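Cellulose 1,4-beta-cellobiosidase (Thermobifida fusca, PDB 4JJJ) probably hydrolyses cellulose to cellobiose as a family 48 cellobiohydrolase, this chain being the catalytic domain of a longer protein that also carries a cellulose-binding module. Local coordinates at residues Arg551-Trp556 and Ala602-Pro607; Asp594-Gln599 and Pro611-Glu616. The protein carries 1 engineered substitution. All coordinates share one frame; numbering follows the deposited sequence.

Contact 1 of 2, residues Arg551-Trp556 and Ala602-Pro607; sequences RLDDPW and AHLNDP. With CA (calcium ion), chain F; ZN (zinc ion), chain Q.
Leu552 and Asp553, in an irregular loop, face Leu604 near the end of the helix that includes Ala602, His603 and Leu604; the nearest CA pair, Asp553 and Leu604, is 9.4 Å apart. At that separation only side chains can bridge the gap, and the surface buried is small, 89 Å². The contact joins a calcium-binding loop to a short helix at the periphery of the family 48 domain, whose core is an (α/α)6 barrel. Methyl CD1 of Leu604 does the touching. It lies 4.2 Å from CG of Leu552 in the conformer given, the two leucines meeting at a slant, and 4.1 Å from OD2 of Asp553, whose side chain points back against Leu604. On Leu604, CG stands anti to the carbonyl carbon (chi1 -68°), which carries the isobutyl group out toward the loop. Leu552 also packs on Trp597 and Val600 of the same helix.

Asp553 divides its carboxylate between two tasks. OD1 binds the calcium ion at 2.0 Å, while OD2 accepts a hydrogen bond from water 1, itself a calcium ligand, so that the metal and its water together restrain the rotation of the carboxylate. OD1 of Asp554 supplies a second carboxylate oxygen; it sits 3.1 Å from OD1 of Asp553, a closeness explained by the shared cation. The backbone O of Asp550 and two further waters complete the six ligands. On the helix, His603 uses both ring nitrogens: ND1 is hydrogen-bonded to the backbone O of Val610, which fixes the ring's turn, and NE2 binds a zinc ion at 2.0 Å, the other ligands being two atoms from elsewhere in the structure and water 4, 2.1 Å from that metal.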
loop_
_atom_site.group_PDB
_atom_site.type_symbol
_atom_site.label_atom_id
_atom_site.label_comp_id
_atom_site.label_asym_id
_atom_site.label_seq_id
_atom_site.Cartn_x
_atom_site.Cartn_y
_atom_site.Cartn_z
ATOM N N ARG A 551 15.343 9.359 -14.980
ATOM C CA ARG A 551 14.761 8.256 -15.767
ATOM C C ARG A 551 13.572 8.632 -16.648
ATOM O O ARG A 551 13.065 7.805 -17.400
ATOM C CB ARG A 551 14.308 7.159 -14.782
ATOM C CG ARG A 551 15.437 6.675 -13.924
ATOM C CD ARG A 551 15.103 5.685 -12.802
ATOM N NE ARG A 551 14.646 4.433 -13.402
ATOM C CZ ARG A 551 14.540 3.256 -12.746
ATOM N NH1 ARG A 551 14.696 3.204 -11.413
ATOM N NH2 ARG A 551 14.169 2.187 -13.395
ATOM N N LEU A 552 13.144 9.873 -16.592
ATOM C CA LEU A 552 11.941 10.198 -17.290
ATOM C C LEU A 552 12.081 10.152 -18.822
ATOM O O LEU A 552 11.128 9.892 -19.515
ATOM C CB LEU A 552 11.402 11.493 -16.730
ATOM C CG LEU A 552 11.866 12.833 -17.084
ATOM C CD1 LEU A 552 11.396 13.176 -18.481
ATOM C CD2 LEU A 552 11.283 13.808 -16.048
ATOM N N ASP A 553 13.312 10.287 -19.316
ATOM C CA ASP A 553 13.622 10.303 -20.710
ATOM C C ASP A 553 14.389 9.108 -21.190
ATOM O O ASP A 553 14.972 9.187 -22.324
ATOM C CB ASP A 553 14.391 11.615 -21.066
ATOM C CG ASP A 553 15.634 11.837 -20.219
ATOM O OD1 ASP A 553 16.057 10.855 -19.532
ATOM O OD2 ASP A 553 16.188 13.023 -20.146
ATOM N N ASP A 554 14.339 7.997 -20.452
ATOM C CA ASP A 554 15.157 6.817 -20.756
ATOM C C ASP A 554 14.346 5.783 -21.523
ATOM O O ASP A 554 13.395 5.172 -21.041
ATOM C CB ASP A 554 15.651 6.231 -19.473
ATOM C CG ASP A 554 16.732 7.036 -18.799
ATOM O OD1 ASP A 554 17.233 8.045 -19.356
ATOM O OD2 ASP A 554 17.073 6.660 -17.646
ATOM N N PRO A 555 14.752 5.490 -22.749
ATOM C CA PRO A 555 14.189 4.318 -23.461
ATOM C C PRO A 555 14.806 3.005 -22.962
ATOM O O PRO A 555 15.799 3.042 -22.251
ATOM C CB PRO A 555 14.556 4.608 -24.912
ATOM C CG PRO A 555 15.867 5.263 -24.738
ATOM C CD PRO A 555 15.790 6.202 -23.517
ATOM N N TRP A 556 14.247 1.884 -23.319
ATOM C CA TRP A 556 14.777 0.560 -22.935
ATOM C C TRP A 556 16.166 0.406 -23.529
ATOM O O TRP A 556 16.391 0.761 -24.724
ATOM C CB TRP A 556 13.896 -0.501 -23.581
ATOM C CG TRP A 556 14.339 -1.881 -23.419
ATOM C CD1 TRP A 556 14.777 -2.710 -24.441
ATOM C CD2 TRP A 556 14.289 -2.717 -22.229
ATOM N NE1 TRP A 556 15.031 -3.944 -23.945
ATOM C CE2 TRP A 556 14.811 -3.953 -22.586
ATOM C CE3 TRP A 556 14.017 -2.482 -20.872
ATOM C CZ2 TRP A 556 14.899 -4.989 -21.705
ATOM C CZ3 TRP A 556 14.166 -3.524 -19.980
ATOM C CH2 TRP A 556 14.528 -4.772 -20.408
ATOM N N ALA A 602 15.176 21.958 -17.357
ATOM C CA ALA A 602 16.348 22.870 -17.246
ATOM C C ALA A 602 17.430 22.163 -16.460
ATOM O O ALA A 602 18.591 22.226 -16.809
ATOM C CB ALA A 602 15.997 24.190 -16.612
ATOM N N HIS A 603 17.075 21.405 -15.404
ATOM C CA HIS A 603 18.107 20.664 -14.735
ATOM C C HIS A 603 18.665 19.531 -15.579
ATOM O O HIS A 603 19.872 19.310 -15.649
ATOM C CB HIS A 603 17.507 20.071 -13.390
ATOM C CG HIS A 603 18.342 18.998 -12.804
ATOM N ND1 HIS A 603 19.584 19.286 -12.295
ATOM C CD2 HIS A 603 18.182 17.668 -12.715
ATOM C CE1 HIS A 603 20.140 18.159 -11.883
ATOM N NE2 HIS A 603 19.347 17.162 -12.177
ATOM N N LEU A 604 17.806 18.808 -16.280
ATOM C CA LEU A 604 18.233 17.693 -17.050
ATOM C C LEU A 604 19.075 18.223 -18.253
ATOM O O LEU A 604 19.955 17.477 -18.723
ATOM C CB LEU A 604 17.094 16.830 -17.540
ATOM C CG LEU A 604 16.348 16.069 -16.420
ATOM C CD1 LEU A 604 15.139 15.415 -16.946
ATOM C CD2 LEU A 604 17.238 15.140 -15.622
ATOM N N ASN A 605 18.785 19.451 -18.698
ATOM C CA ASN A 605 19.571 20.043 -19.741
ATOM C C ASN A 605 20.959 20.379 -19.307
ATOM O O ASN A 605 21.787 20.704 -20.134
ATOM C CB ASN A 605 18.892 21.269 -20.342
ATOM C CG ASN A 605 17.762 20.892 -21.310
ATOM O OD1 ASN A 605 17.643 19.763 -21.780
ATOM N ND2 ASN A 605 16.890 21.844 -21.544
ATOM N N ASP A 606 21.228 20.538 -18.029
ATOM C CA ASP A 606 22.528 21.094 -17.624
ATOM C C ASP A 606 22.772 20.706 -16.146
ATOM O O ASP A 606 22.858 21.598 -15.306
ATOM C CB ASP A 606 22.519 22.622 -17.835
ATOM C CG ASP A 606 23.884 23.278 -17.693
ATOM O OD1 ASP A 606 24.875 22.549 -17.556
ATOM O OD2 ASP A 606 23.932 24.487 -17.609
ATOM N N PRO A 607 22.883 19.442 -15.886
ATOM C CA PRO A 607 22.710 19.051 -14.453
ATOM C C PRO A 607 23.895 19.453 -13.594
ATOM O O PRO A 607 23.707 19.552 -12.364
ATOM C CB PRO A 607 22.638 17.558 -14.475
ATOM C CG PRO A 607 23.109 17.132 -15.832
ATOM C CD PRO A 607 22.734 18.294 -16.733
HETATM CA CA CA F . 17.718 10.133 -18.574
HETATM ZN ZN ZN Q . 19.607 15.308 -11.471
HETATM O O HOH W 1 18.060 12.308 -18.241
HETATM O O HOH W 2 19.450 9.456 -17.594
HETATM O O HOH W 3 18.801 10.500 -20.609
HETATM O O HOH W 4 20.198 15.648 -9.483
#

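Contact 2 of 2, residues Asp594-Gln599 and Pro611-Glu616; sequences DPLWPQ and PAPIVE. With ZN (zinc ion), chain Y.
Leu596 reaches Val615 and Pro613 with one methyl, CD1, which lies 4.0 Å from CG1 of Val615 and 4.2 Å from CB of Pro613. The leucine side chain meets that of valine at about a right angle but passes the proline ring at a slant. With CG anti to the backbone N (chi1 -172°), Leu596 is directed toward segment 611-616. Gln599 runs antiparallel alongside the Pro613 ring, its CB 4.1 Å from CG of Pro613 and its NE2 3.6 Å from CB of Pro613. That amide nitrogen donates to water 5, which in turn donates to the backbone O of Ile614; water 6 donates to both the backbone O of Gln599 and that of Pro611. The contact pairs the start of helix 597-604 with the extended segment that follows it in the family 48 domain. A type I turn, Asp594 to Trp597, leads into this helix, and OD1 of Asp594 caps it by accepting from N of Leu596 at 2.8 Å through its anti lone pair, N-H...O angle 170°. Farther along, OE2 of Glu616 binds a zinc ion at 1.9 Å, with three waters also on the metal.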
loop_
_atom_site.group_PDB
_atom_site.type_symbol
_atom_site.label_atom_id
_atom_site.label_comp_id
_atom_site.label_asym_id
_atom_site.label_seq_id
_atom_site.Cartn_x
_atom_site.Cartn_y
_atom_site.Cartn_z
ATOM N N ASP A 594 3.118 20.679 -17.175
ATOM C CA ASP A 594 3.114 20.813 -15.726
ATOM C C ASP A 594 3.869 22.032 -15.278
ATOM O O ASP A 594 4.921 22.377 -15.818
ATOM C CB ASP A 594 3.755 19.583 -15.090
ATOM C CG ASP A 594 3.447 19.471 -13.592
ATOM O OD1 ASP A 594 4.153 20.169 -12.836
ATOM O OD2 ASP A 594 2.582 18.588 -13.268
ATOM N N PRO A 595 3.410 22.729 -14.233
ATOM C CA PRO A 595 4.214 23.871 -13.814
ATOM C C PRO A 595 5.628 23.593 -13.381
ATOM O O PRO A 595 6.457 24.486 -13.457
ATOM C CB PRO A 595 3.396 24.508 -12.725
ATOM C CG PRO A 595 2.490 23.457 -12.259
ATOM C CD PRO A 595 2.209 22.538 -13.434
ATOM N N LEU A 596 5.913 22.336 -12.930
ATOM C CA LEU A 596 7.309 22.038 -12.518
ATOM C C LEU A 596 8.185 21.659 -13.699
ATOM O O LEU A 596 9.393 21.514 -13.550
ATOM C CB LEU A 596 7.213 20.921 -11.459
ATOM C CG LEU A 596 8.542 20.596 -10.774
ATOM C CD1 LEU A 596 8.921 21.696 -9.851
ATOM C CD2 LEU A 596 8.369 19.340 -9.925
ATOM N N TRP A 597 7.575 21.356 -14.819
ATOM C CA TRP A 597 8.290 20.779 -15.941
ATOM C C TRP A 597 9.495 21.640 -16.371
ATOM O O TRP A 597 10.621 21.117 -16.540
ATOM C CB TRP A 597 7.419 20.395 -17.119
ATOM C CG TRP A 597 8.200 19.917 -18.241
ATOM C CD1 TRP A 597 8.450 20.612 -19.378
ATOM C CD2 TRP A 597 8.908 18.702 -18.366
ATOM N NE1 TRP A 597 9.206 19.891 -20.240
ATOM C CE2 TRP A 597 9.573 18.739 -19.620
ATOM C CE3 TRP A 597 9.089 17.586 -17.545
ATOM C CZ2 TRP A 597 10.408 17.735 -20.096
ATOM C CZ3 TRP A 597 9.941 16.549 -18.031
ATOM C CH2 TRP A 597 10.581 16.648 -19.261
ATOM N N PRO A 598 9.288 22.967 -16.543
ATOM C CA PRO A 598 10.461 23.699 -17.010
ATOM C C PRO A 598 11.702 23.582 -16.126
ATOM O O PRO A 598 12.833 23.529 -16.592
ATOM C CB PRO A 598 9.955 25.154 -17.105
ATOM C CG PRO A 598 8.504 25.008 -17.362
ATOM C CD PRO A 598 8.119 23.844 -16.441
ATOM N N GLN A 599 11.482 23.638 -14.793
ATOM C CA GLN A 599 12.602 23.461 -13.884
ATOM C C GLN A 599 13.246 22.057 -13.973
ATOM O O GLN A 599 14.506 21.898 -13.859
ATOM C CB GLN A 599 12.181 23.645 -12.463
ATOM C CG GLN A 599 12.006 25.045 -12.031
ATOM C CD GLN A 599 11.231 25.145 -10.686
ATOM O OE1 GLN A 599 9.993 25.276 -10.642
ATOM N NE2 GLN A 599 11.978 25.000 -9.614
ATOM N N PRO A 611 20.735 23.088 -10.588
ATOM C CA PRO A 611 20.419 21.983 -9.709
ATOM C C PRO A 611 18.976 21.489 -9.934
ATOM O O PRO A 611 18.163 22.223 -10.470
ATOM C CB PRO A 611 20.641 22.556 -8.290
ATOM C CG PRO A 611 20.879 24.023 -8.446
ATOM C CD PRO A 611 21.027 24.367 -9.899
ATOM N N ALA A 612 18.720 20.285 -9.484
ATOM C CA ALA A 612 17.396 19.732 -9.514
ATOM C C ALA A 612 16.464 20.567 -8.615
ATOM O O ALA A 612 16.917 21.092 -7.602
ATOM C CB ALA A 612 17.445 18.282 -9.072
ATOM N N PRO A 613 15.196 20.722 -9.025
ATOM C CA PRO A 613 14.336 21.588 -8.250
ATOM C C PRO A 613 14.178 21.043 -6.794
ATOM O O PRO A 613 14.121 19.862 -6.560
ATOM C CB PRO A 613 12.982 21.605 -8.969
ATOM C CG PRO A 613 13.040 20.519 -9.938
ATOM C CD PRO A 613 14.515 20.216 -10.255
ATOM N N ILE A 614 14.121 21.984 -5.891
ATOM C CA ILE A 614 13.810 21.711 -4.467
ATOM C C ILE A 614 12.380 22.128 -4.292
ATOM O O ILE A 614 11.948 23.255 -4.625
ATOM C CB ILE A 614 14.744 22.505 -3.527
ATOM C CG1 ILE A 614 16.142 22.073 -3.801
ATOM C CG2 ILE A 614 14.357 22.230 -2.030
ATOM C CD1 ILE A 614 17.221 22.893 -3.110
ATOM N N VAL A 615 11.567 21.176 -3.798
ATOM C CA VAL A 615 10.122 21.355 -3.742
ATOM C C VAL A 615 9.661 21.130 -2.298
ATOM O O VAL A 615 10.338 20.460 -1.530
ATOM C CB VAL A 615 9.427 20.362 -4.696
ATOM C CG1 VAL A 615 9.846 20.538 -6.153
ATOM C CG2 VAL A 615 9.650 18.925 -4.305
ATOM N N GLU A 616 8.498 21.674 -1.957
ATOM C CA GLU A 616 7.917 21.491 -0.644
ATOM C C GLU A 616 6.543 20.851 -0.903
ATOM O O GLU A 616 5.575 21.567 -1.270
ATOM C CB GLU A 616 7.833 22.766 0.175
ATOM C CG GLU A 616 9.220 23.296 0.531
ATOM C CD GLU A 616 9.348 24.135 1.724
ATOM O OE1 GLU A 616 8.379 24.244 2.479
ATOM O OE2 GLU A 616 10.523 24.565 1.936
HETATM ZN ZN ZN Y . 10.608 25.176 3.756
HETATM O O HOH W 5 10.934 24.601 -6.894
HETATM O O HOH W 6 15.777 23.533 -12.144
HETATM O O HOH W 7 10.178 23.820 5.206
HETATM O O HOH W 8 9.869 27.001 4.281
HETATM O O HOH W 9 12.502 25.590 3.874
#

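Overall arrangement
Contacts 1 and 2 share helix 597-604, and their centres lie 13 Å apart. Their segments alternate along the chain, and both 551-556 and 611-616 reach that helix. The two contacts also touch directly: ND1 of His603 lies 3.1 Å from N of Ala612. The contact centres lie on the same side of the chain's centre, about 28 and 27 Å from it. In contact 2 the Val615 side chain is about 9 Å from a bound glucose unit, and Arg619 and Trp621, which line a glycan pocket, follow shortly after 611-616; the calcium site belongs to contact 1.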